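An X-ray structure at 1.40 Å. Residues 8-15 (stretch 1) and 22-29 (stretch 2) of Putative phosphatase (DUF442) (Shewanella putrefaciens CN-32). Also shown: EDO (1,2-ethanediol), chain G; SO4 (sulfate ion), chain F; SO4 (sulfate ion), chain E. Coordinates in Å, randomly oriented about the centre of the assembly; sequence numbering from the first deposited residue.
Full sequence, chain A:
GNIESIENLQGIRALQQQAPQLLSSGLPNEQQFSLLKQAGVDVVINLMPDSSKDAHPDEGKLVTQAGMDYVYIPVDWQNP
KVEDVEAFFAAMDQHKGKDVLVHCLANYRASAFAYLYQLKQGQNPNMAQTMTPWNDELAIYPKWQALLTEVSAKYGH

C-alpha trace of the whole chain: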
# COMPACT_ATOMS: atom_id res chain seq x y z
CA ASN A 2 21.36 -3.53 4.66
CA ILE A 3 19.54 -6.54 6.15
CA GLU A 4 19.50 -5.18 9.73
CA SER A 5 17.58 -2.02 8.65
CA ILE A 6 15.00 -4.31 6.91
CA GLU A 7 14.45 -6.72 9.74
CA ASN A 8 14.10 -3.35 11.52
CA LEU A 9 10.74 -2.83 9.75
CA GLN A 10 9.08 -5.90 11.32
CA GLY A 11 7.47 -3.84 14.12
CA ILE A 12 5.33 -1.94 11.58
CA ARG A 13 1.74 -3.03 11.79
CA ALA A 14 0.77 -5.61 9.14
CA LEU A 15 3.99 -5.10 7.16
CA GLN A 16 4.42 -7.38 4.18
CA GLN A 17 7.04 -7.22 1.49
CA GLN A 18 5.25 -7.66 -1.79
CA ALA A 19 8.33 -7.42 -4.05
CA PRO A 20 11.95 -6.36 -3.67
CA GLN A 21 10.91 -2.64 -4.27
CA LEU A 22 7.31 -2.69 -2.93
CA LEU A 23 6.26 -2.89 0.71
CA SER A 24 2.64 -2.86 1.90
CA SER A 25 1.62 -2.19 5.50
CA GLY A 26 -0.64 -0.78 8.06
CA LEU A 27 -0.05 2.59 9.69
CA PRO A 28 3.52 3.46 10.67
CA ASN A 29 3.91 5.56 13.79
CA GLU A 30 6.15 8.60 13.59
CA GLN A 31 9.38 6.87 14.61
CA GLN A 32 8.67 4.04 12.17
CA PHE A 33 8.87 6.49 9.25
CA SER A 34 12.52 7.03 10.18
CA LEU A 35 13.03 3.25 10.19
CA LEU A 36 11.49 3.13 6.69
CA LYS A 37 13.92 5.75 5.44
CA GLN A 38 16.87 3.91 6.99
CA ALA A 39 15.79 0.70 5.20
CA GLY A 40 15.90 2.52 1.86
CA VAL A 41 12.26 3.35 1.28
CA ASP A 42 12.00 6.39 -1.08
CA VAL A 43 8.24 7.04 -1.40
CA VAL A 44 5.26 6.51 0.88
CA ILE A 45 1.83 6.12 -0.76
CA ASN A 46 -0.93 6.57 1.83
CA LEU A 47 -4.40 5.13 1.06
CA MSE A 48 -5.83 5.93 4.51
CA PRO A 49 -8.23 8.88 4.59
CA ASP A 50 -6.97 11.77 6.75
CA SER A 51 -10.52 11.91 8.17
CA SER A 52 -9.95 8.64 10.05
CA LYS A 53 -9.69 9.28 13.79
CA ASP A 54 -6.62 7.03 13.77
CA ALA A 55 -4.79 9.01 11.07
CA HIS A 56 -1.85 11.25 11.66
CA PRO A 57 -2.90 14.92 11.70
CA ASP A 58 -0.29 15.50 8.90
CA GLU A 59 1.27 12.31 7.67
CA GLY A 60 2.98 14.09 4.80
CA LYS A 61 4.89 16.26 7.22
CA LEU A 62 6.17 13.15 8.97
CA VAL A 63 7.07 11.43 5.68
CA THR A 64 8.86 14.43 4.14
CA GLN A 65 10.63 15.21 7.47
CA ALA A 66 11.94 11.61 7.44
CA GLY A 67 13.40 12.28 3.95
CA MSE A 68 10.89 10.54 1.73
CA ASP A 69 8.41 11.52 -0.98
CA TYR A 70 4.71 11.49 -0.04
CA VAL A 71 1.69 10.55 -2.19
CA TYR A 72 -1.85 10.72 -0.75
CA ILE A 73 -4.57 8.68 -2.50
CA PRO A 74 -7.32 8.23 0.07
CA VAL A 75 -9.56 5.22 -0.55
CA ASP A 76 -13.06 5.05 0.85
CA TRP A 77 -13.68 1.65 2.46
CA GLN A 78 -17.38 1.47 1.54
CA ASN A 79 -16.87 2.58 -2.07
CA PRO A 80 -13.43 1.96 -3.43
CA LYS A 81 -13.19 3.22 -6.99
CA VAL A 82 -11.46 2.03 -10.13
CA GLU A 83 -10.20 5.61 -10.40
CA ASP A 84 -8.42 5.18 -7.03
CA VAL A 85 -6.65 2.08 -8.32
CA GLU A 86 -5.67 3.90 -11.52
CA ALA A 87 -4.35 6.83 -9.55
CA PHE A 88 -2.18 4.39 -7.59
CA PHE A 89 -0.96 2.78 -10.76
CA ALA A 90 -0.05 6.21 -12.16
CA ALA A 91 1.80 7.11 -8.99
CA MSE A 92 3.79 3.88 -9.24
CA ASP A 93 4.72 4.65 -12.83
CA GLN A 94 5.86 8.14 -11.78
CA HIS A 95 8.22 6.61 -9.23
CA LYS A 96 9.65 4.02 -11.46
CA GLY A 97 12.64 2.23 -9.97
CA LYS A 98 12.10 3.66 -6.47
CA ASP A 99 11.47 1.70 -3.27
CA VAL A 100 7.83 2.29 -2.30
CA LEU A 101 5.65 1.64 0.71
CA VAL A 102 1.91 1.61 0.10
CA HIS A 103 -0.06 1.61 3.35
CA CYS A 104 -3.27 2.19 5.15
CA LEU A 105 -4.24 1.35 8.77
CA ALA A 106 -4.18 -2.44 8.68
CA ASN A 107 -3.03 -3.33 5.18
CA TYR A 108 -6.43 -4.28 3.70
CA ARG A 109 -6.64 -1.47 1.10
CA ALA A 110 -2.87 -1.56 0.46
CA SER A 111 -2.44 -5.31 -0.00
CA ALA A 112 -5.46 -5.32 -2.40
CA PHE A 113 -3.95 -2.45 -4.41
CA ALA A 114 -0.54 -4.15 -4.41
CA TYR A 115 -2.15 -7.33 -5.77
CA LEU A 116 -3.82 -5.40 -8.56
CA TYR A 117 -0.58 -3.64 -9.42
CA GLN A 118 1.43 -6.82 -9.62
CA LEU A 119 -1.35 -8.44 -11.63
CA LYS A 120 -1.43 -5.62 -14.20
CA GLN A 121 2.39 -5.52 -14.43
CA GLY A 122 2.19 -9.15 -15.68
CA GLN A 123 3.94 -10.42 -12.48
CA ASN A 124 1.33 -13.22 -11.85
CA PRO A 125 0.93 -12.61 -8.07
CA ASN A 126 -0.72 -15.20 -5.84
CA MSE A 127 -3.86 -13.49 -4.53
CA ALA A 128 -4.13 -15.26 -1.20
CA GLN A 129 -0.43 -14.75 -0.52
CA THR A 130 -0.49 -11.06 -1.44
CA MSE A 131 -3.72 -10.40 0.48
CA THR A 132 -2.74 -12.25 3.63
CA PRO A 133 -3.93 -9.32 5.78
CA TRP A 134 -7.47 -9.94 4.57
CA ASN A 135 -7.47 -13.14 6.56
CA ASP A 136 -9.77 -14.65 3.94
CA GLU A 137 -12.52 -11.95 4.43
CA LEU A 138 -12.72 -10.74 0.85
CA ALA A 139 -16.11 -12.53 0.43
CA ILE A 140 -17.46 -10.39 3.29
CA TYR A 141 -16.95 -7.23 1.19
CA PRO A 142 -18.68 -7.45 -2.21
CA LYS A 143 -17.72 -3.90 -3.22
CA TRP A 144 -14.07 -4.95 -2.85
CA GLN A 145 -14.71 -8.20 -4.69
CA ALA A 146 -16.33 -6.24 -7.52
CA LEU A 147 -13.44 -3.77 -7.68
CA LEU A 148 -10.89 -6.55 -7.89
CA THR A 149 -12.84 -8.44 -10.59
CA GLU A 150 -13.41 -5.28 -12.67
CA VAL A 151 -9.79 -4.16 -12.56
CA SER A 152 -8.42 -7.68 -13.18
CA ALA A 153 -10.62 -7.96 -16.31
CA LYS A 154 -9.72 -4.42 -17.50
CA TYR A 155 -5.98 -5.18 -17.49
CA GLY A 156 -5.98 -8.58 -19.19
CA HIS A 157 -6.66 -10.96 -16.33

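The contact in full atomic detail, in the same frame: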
# COMPACT_ATOMS: atom_id res chain seq x y z
N ASN A 8 14.52 -4.42 10.65
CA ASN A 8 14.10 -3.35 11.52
C ASN A 8 12.73 -2.78 11.15
O ASN A 8 12.25 -1.94 11.90
CB ASN A 8 15.14 -2.22 11.63
CG ASN A 8 16.27 -2.54 12.64
OD1 ASN A 8 16.28 -3.58 13.29
ND2 ASN A 8 17.20 -1.61 12.79
N LEU A 9 12.09 -3.24 10.09
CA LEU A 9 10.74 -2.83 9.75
C LEU A 9 9.65 -3.76 10.30
O LEU A 9 8.47 -3.50 10.09
CB LEU A 9 10.59 -2.79 8.23
CG LEU A 9 11.59 -1.87 7.52
CD1 LEU A 9 11.25 -1.83 5.98
CD2 LEU A 9 11.60 -0.44 8.07
N GLN A 10 10.03 -4.86 10.95
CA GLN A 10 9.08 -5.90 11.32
C GLN A 10 8.18 -5.55 12.50
O GLN A 10 7.28 -6.33 12.79
CB GLN A 10 9.84 -7.23 11.55
CG GLN A 10 10.40 -7.80 10.23
CD GLN A 10 9.32 -8.20 9.21
OE1 GLN A 10 9.43 -7.83 8.05
NE2 GLN A 10 8.27 -8.86 9.66
N GLY A 11 8.38 -4.38 13.11
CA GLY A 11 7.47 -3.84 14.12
C GLY A 11 6.39 -2.98 13.55
O GLY A 11 5.45 -2.63 14.27
N ILE A 12 6.41 -2.69 12.24
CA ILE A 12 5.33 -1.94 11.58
C ILE A 12 4.11 -2.85 11.41
O ILE A 12 4.17 -4.00 10.95
CB ILE A 12 5.78 -1.35 10.26
CG1 ILE A 12 6.90 -0.39 10.53
CG2 ILE A 12 4.65 -0.68 9.50
CD1 ILE A 12 7.65 0.08 9.28
N ARG A 13 2.98 -2.30 11.86
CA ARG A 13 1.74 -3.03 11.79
C ARG A 13 1.45 -3.61 10.42
O ARG A 13 1.47 -2.90 9.43
CB ARG A 13 0.55 -2.10 12.18
CG ARG A 13 -0.80 -2.77 12.27
CD ARG A 13 -1.84 -1.79 12.75
NE ARG A 13 -3.12 -2.46 12.87
CZ ARG A 13 -4.21 -1.85 13.36
NH1 ARG A 13 -4.15 -0.59 13.74
NH2 ARG A 13 -5.35 -2.53 13.40
N ALA A 14 1.19 -4.91 10.37
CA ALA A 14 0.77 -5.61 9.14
C ALA A 14 1.71 -5.43 7.97
O ALA A 14 1.29 -5.51 6.81
CB ALA A 14 -0.67 -5.22 8.76
N LEU A 15 3.00 -5.25 8.24
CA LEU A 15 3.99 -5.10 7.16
C LEU A 15 4.22 -6.38 6.38
O LEU A 15 4.43 -7.46 6.96
CB LEU A 15 5.30 -4.52 7.68
CG LEU A 15 6.25 -4.10 6.52
CD1 LEU A 15 6.83 -2.74 6.67
CD2 LEU A 15 7.30 -5.13 6.52
N LEU A 22 8.65 -3.09 -3.38
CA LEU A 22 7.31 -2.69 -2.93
C LEU A 22 7.00 -3.36 -1.59
O LEU A 22 6.92 -4.58 -1.47
CB LEU A 22 6.23 -3.14 -3.92
CG LEU A 22 4.83 -2.70 -3.58
CD1 LEU A 22 4.66 -1.20 -3.48
CD2 LEU A 22 3.87 -3.36 -4.65
N LEU A 23 6.77 -2.52 -0.58
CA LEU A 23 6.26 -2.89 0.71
C LEU A 23 4.81 -2.49 0.80
O LEU A 23 4.40 -1.48 0.24
CB LEU A 23 7.03 -2.18 1.80
CG LEU A 23 8.52 -2.43 1.90
CD1 LEU A 23 9.12 -1.61 3.00
CD2 LEU A 23 8.78 -3.94 2.11
N SER A 24 4.00 -3.27 1.51
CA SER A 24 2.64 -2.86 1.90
C SER A 24 2.57 -2.96 3.43
O SER A 24 3.23 -3.79 4.03
CB SER A 24 1.57 -3.72 1.23
OG SER A 24 1.62 -5.08 1.70
N SER A 25 1.78 -2.12 4.05
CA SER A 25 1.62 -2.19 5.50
C SER A 25 0.39 -1.50 6.00
O SER A 25 -0.34 -0.84 5.27
CB SER A 25 2.84 -1.59 6.21
OG SER A 25 2.90 -0.17 6.19
N GLY A 26 0.21 -1.65 7.30
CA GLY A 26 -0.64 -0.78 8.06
C GLY A 26 0.06 0.50 8.45
O GLY A 26 1.05 0.92 7.85
N LEU A 27 -0.46 1.20 9.48
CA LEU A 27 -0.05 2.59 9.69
C LEU A 27 1.24 2.70 10.47
O LEU A 27 1.26 2.33 11.64
CB LEU A 27 -1.17 3.32 10.45
CG LEU A 27 -0.93 4.82 10.75
CD1 LEU A 27 -0.70 5.58 9.49
CD2 LEU A 27 -2.15 5.35 11.51
N PRO A 28 2.31 3.21 9.87
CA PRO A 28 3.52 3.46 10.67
C PRO A 28 3.31 4.55 11.69
O PRO A 28 2.61 5.50 11.37
CB PRO A 28 4.59 3.86 9.62
CG PRO A 28 3.99 3.33 8.32
CD PRO A 28 2.53 3.59 8.48
N ASN A 29 3.84 4.43 12.90
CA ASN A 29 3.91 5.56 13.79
C ASN A 29 5.06 6.46 13.36
O ASN A 29 5.78 6.19 12.41
CB ASN A 29 4.00 5.09 15.25
CG ASN A 29 5.25 4.36 15.56
OD1 ASN A 29 6.32 4.60 15.01
ND2 ASN A 29 5.13 3.44 16.51
C1 EDO G . -0.67 3.05 14.22
O1 EDO G . 0.52 3.49 14.09
C2 EDO G . -0.67 1.51 14.29
O2 EDO G . -2.00 1.09 14.49
S SO4 F . -0.08 -7.06 12.73
O1 SO4 F . -0.07 -8.43 12.33
O2 SO4 F . -1.02 -6.35 11.89
O3 SO4 F . -0.54 -6.87 14.12
O4 SO4 F . 1.23 -6.55 12.61
S SO4 E . -6.39 -6.47 12.10
O1 SO4 E . -5.16 -7.28 12.15
O2 SO4 E . -7.53 -7.10 12.78
O3 SO4 E . -6.11 -5.18 12.70
O4 SO4 E . -6.65 -6.37 10.71
O HOH W 1 2.85 0.43 12.86

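Two successive turns can dock a segment on a strand and the loop beyond it if they present backbone atoms at the right spacing and apolar side chains, here those of Leu9 and Ile12, point toward the partner. Residues 8-15 and 22-29 of this putative phosphatase illustrate the principle, burying 379 Å² between them, both sides summed, with a single direct hydrogen bond.

Asn8 takes no part. Leu9 does: its CB points toward stretch 2, and Leu9 CD1 packs 3.7 Å from CD1 of Leu23, a wholly apolar contact in a buried setting. Leu9 also opens a type I turn, closed by the bond from Ile12 N to Leu9 O (3.1 Å), which carries the exposed Gln10 and Gly11 clear of stretch 2 and brings the chain back at Ile12. There the side chain again points toward its partner. Ile12 CG2 lies 4.2 Å from CG of Pro28 and 3.8 Å from OG of Ser25, a hydroxyl whose polarity is satisfied locally, since Ser25 OG donates to Gly26 O at 2.7 Å.

A second turn, of type II, runs from Ile12 to Leu15, with Leu15 N bonded to Ile12 O (3.2 Å). At its corner, Arg13 O accepts the hydrogen bond from Gly26 N, 2.8 Å long with an angle of 143° at the hydrogen. Glycine suits this position: an ideal CB on Gly26 would lie 3.0 Å from Arg13 O, a clash. The backbone N of Arg13 is joined to stretch 2 through water 1, which accepts from Arg13 N (2.9 Å) and donates to Leu27 O (2.8 Å). Although the CB of Arg13 points toward stretch 2, its extended side chain leads away. There Arg13 NH1 donates to O2 of the ethanediol and Arg13 NH2 to O3 of the chain E sulfate, both at 2.8 Å; the ethanediol in turn donates from O1 to Leu27 O (2.8 Å), adding a bridge through a molecule that, like the sulfates, probably comes from the crystallisation liquor.

Ala14 adopts a left-handed conformation (phi 55°, psi 30°). Ala14 N donates to O4 of the chain F sulfate at 2.8 Å, while the small Ala14 CB fits 4.0 Å from Gly26 N. Two weak CA-H...O contacts accompany the close backbone approach: Ser25 CA to Ala14 O at 3.6 Å, and Leu15 CA to Ser24 O at 3.5 Å. Leu15 finishes the contact with Leu15 CD1 4.5 Å from CD1 of Leu23, so Leu23 meets Leu9 closely and Leu15 more loosely.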